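Putative oxidoreductase (Jannaschia sp., PDB 3C24) is a putative oxidoreductase that probably binds a nicotinamide dinucleotide cofactor in its Rossmann-type domain, though its substrate is unknown. Local coordinates at residues A15-G20 against V71-P76. Sequence-based numbering, arbitrary orientation.
Sequences AILGAG and VVLALP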
ATOM      1  N   ALA A  15     -20.890 -29.246  -1.441  1.00 18.14           N
ATOM      2  CA  ALA A  15     -19.756 -30.091  -1.792  1.00 17.77           C
ATOM      3  C   ALA A  15     -18.618 -29.185  -2.203  1.00 19.08           C
ATOM      4  O   ALA A  15     -18.785 -28.205  -2.957  1.00 19.17           O
ATOM      5  CB  ALA A  15     -20.123 -31.053  -2.919  1.00 19.91           C
ATOM      6  N   ILE A  16     -17.451 -29.453  -1.650  1.00 16.36           N
ATOM      7  CA  ILE A  16     -16.258 -28.702  -2.005  1.00 17.31           C
ATOM      8  C   ILE A  16     -15.253 -29.645  -2.651  1.00 18.40           C
ATOM      9  O   ILE A  16     -14.787 -30.587  -2.036  1.00 18.38           O
ATOM     10  CB  ILE A  16     -15.629 -28.041  -0.781  1.00 18.43           C
ATOM     11  CG1 ILE A  16     -16.633 -27.109  -0.087  1.00 23.04           C
ATOM     12  CG2 ILE A  16     -14.376 -27.252  -1.156  1.00 16.85           C
ATOM     13  CD1 ILE A  16     -16.221 -26.633   1.245  1.00 24.93           C
ATOM     14  N   LEU A  17     -14.932 -29.339  -3.901  1.00 18.62           N
ATOM     15  CA  LEU A  17     -13.941 -30.079  -4.680  1.00 19.26           C
ATOM     16  C   LEU A  17     -12.541 -29.548  -4.327  1.00 19.14           C
ATOM     17  O   LEU A  17     -12.292 -28.311  -4.311  1.00 21.52           O
ATOM     18  CB  LEU A  17     -14.237 -29.961  -6.191  1.00 19.98           C
ATOM     19  CG  LEU A  17     -15.346 -30.832  -6.806  1.00 28.06           C
ATOM     20  CD1 LEU A  17     -16.568 -30.893  -5.969  1.00 39.45           C
ATOM     21  CD2 LEU A  17     -15.619 -30.333  -8.261  1.00 29.36           C
ATOM     22  N   GLY A  18     -11.615 -30.473  -4.071  1.00 19.52           N
ATOM     23  CA  GLY A  18     -10.259 -30.099  -3.680  1.00 16.93           C
ATOM     24  C   GLY A  18     -10.301 -29.595  -2.234  1.00 19.20           C
ATOM     25  O   GLY A  18      -9.556 -28.722  -1.816  1.00 21.45           O
ATOM     26  N   ALA A  19     -11.183 -30.195  -1.466  1.00 17.32           N
ATOM     27  CA  ALA A  19     -11.436 -29.740  -0.077  1.00 19.22           C
ATOM     28  C   ALA A  19     -10.257 -29.777   0.846  1.00 20.16           C
ATOM     29  O   ALA A  19     -10.220 -29.020   1.798  1.00 19.58           O
ATOM     30  CB  ALA A  19     -12.577 -30.517   0.539  1.00 20.45           C
ATOM     31  N   GLY A  20      -9.284 -30.630   0.575  1.00 18.77           N
ATOM     32  CA  GLY A  20      -8.140 -30.779   1.505  1.00 17.26           C
ATOM     33  C   GLY A  20      -6.880 -30.033   1.117  1.00 21.17           C
ATOM     34  O   GLY A  20      -5.850 -30.049   1.815  1.00 20.16           O
ATOM     35  N   VAL A  71     -21.906 -26.862  -5.464  1.00 13.45           N
ATOM     36  CA  VAL A  71     -20.600 -27.495  -5.736  1.00 17.96           C
ATOM     37  C   VAL A  71     -19.581 -26.384  -5.958  1.00 15.56           C
ATOM     38  O   VAL A  71     -19.619 -25.632  -6.928  1.00 17.25           O
ATOM     39  CB  VAL A  71     -20.643 -28.421  -6.946  1.00 18.75           C
ATOM     40  CG1 VAL A  71     -19.276 -29.049  -7.189  1.00 19.79           C
ATOM     41  CG2 VAL A  71     -21.707 -29.481  -6.734  1.00 20.33           C
ATOM     42  N   VAL A  72     -18.627 -26.329  -5.035  1.00 14.93           N
ATOM     43  CA  VAL A  72     -17.592 -25.322  -4.991  1.00 14.71           C
ATOM     44  C   VAL A  72     -16.323 -25.853  -5.599  1.00 16.36           C
ATOM     45  O   VAL A  72     -15.772 -26.881  -5.170  1.00 17.15           O
ATOM     46  CB  VAL A  72     -17.292 -24.842  -3.537  1.00 15.35           C
ATOM     47  CG1 VAL A  72     -16.160 -23.793  -3.603  1.00 17.26           C
ATOM     48  CG2 VAL A  72     -18.524 -24.288  -2.856  1.00 15.91           C
ATOM     49  N   LEU A  73     -15.828 -25.142  -6.595  1.00 19.35           N
ATOM     50  CA  LEU A  73     -14.617 -25.541  -7.294  1.00 19.90           C
ATOM     51  C   LEU A  73     -13.367 -24.896  -6.698  1.00 20.03           C
ATOM     52  O   LEU A  73     -12.881 -23.891  -7.200  1.00 20.58           O
ATOM     53  CB  LEU A  73     -14.717 -25.199  -8.804  1.00 18.14           C
ATOM     54  CG  LEU A  73     -16.009 -25.675  -9.504  1.00 23.96           C
ATOM     55  CD1 LEU A  73     -15.882 -25.441 -10.999  1.00 26.53           C
ATOM     56  CD2 LEU A  73     -16.290 -27.131  -9.271  1.00 19.28           C
ATOM     57  N   ALA A  74     -12.894 -25.465  -5.588  1.00 20.73           N
ATOM     58  CA  ALA A  74     -11.712 -24.909  -4.863  1.00 21.26           C
ATOM     59  C   ALA A  74     -10.419 -25.436  -5.479  1.00 23.62           C
ATOM     60  O   ALA A  74      -9.635 -26.131  -4.828  1.00 25.58           O
ATOM     61  CB  ALA A  74     -11.781 -25.247  -3.373  1.00 20.87           C
ATOM     62  N   LEU A  75     -10.258 -25.150  -6.760  1.00 21.54           N
ATOM     63  CA  LEU A  75      -9.140 -25.631  -7.548  1.00 22.09           C
ATOM     64  C   LEU A  75      -8.468 -24.504  -8.305  1.00 24.17           C
ATOM     65  O   LEU A  75      -9.086 -23.468  -8.528  1.00 22.76           O
ATOM     66  CB  LEU A  75      -9.638 -26.646  -8.548  1.00 24.58           C
ATOM     67  CG  LEU A  75     -10.288 -27.863  -7.874  1.00 29.03           C
ATOM     68  CD1 LEU A  75     -11.110 -28.607  -8.880  1.00 37.16           C
ATOM     69  CD2 LEU A  75      -9.232 -28.729  -7.220  1.00 25.20           C
ATOM     70  N   PRO A  76      -7.204 -24.709  -8.727  1.00 22.97           N
ATOM     71  CA  PRO A  76      -6.520 -23.617  -9.441  1.00 23.09           C
ATOM     72  C   PRO A  76      -7.124 -23.338 -10.792  1.00 22.99           C
ATOM     73  O   PRO A  76      -7.675 -24.202 -11.439  1.00 19.42           O
ATOM     74  CB  PRO A  76      -5.054 -24.082  -9.545  1.00 24.76           C
ATOM     75  CG  PRO A  76      -4.922 -25.288  -8.778  1.00 24.88           C
ATOM     76  CD  PRO A  76      -6.314 -25.841  -8.427  1.00 25.14           C
TER
HETATM   77  O   HOH W   1      -7.906 -27.213  -3.093  1.00 32.06           O
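Ala15 and Val72 open a parallel backbone ladder: Val72 N donates to Ala15 O at 2.8 Å with an N-H...O angle of 173°, and Leu17 N answers to Val72 O at 2.9 Å. Past Leu73 the pairing fades, the bond from Ala74 N to Leu17 O being weak (3.2 Å, 128° at the hydrogen), where Ala74 centres an inverse gamma turn. Beyond it, one water donates to both Gly18 O (2.6 Å) and Ala74 O (2.7 Å), joining two carbonyls that cannot bond each other.

Apolar contacts divide between the two sheet faces. On one, Leu17, its CG anti to the carbonyl carbon, presses CD1 on Val71 CG1 at 3.5 Å, while CD2 meets Leu73 CD2 at 3.4 Å, both tighter than usual carbon contacts. Helix 77-87 packs here through Val83 on Leu17 and Ile80 on Leu73. An alanine at Leu17 would probably leave a gap against Val71 CG1 and Leu73 CD2 and deprive Val83 of this partner. On the other face, Ile16 lies alongside Val72 and reaches Ala74 CB with CG2.

Gly18 sets its CA against Leu75 CD2; a CB here would collide with that methyl and Ala74 O, and the positive phi (74°) also favours glycine. Gly18-Ala19-Gly20, directly after strand 13-17, is consistent with the glycine-rich dinucleotide-binding turn of Rossmann folds. The chemistry implies an apolar strand pair with two nearly straight bonds and a weak third, giving way to water-bridged carbonyls at the C-terminal strand ends, the side on which Rossmann folds bind dinucleotides, consistent with a cofactor site here.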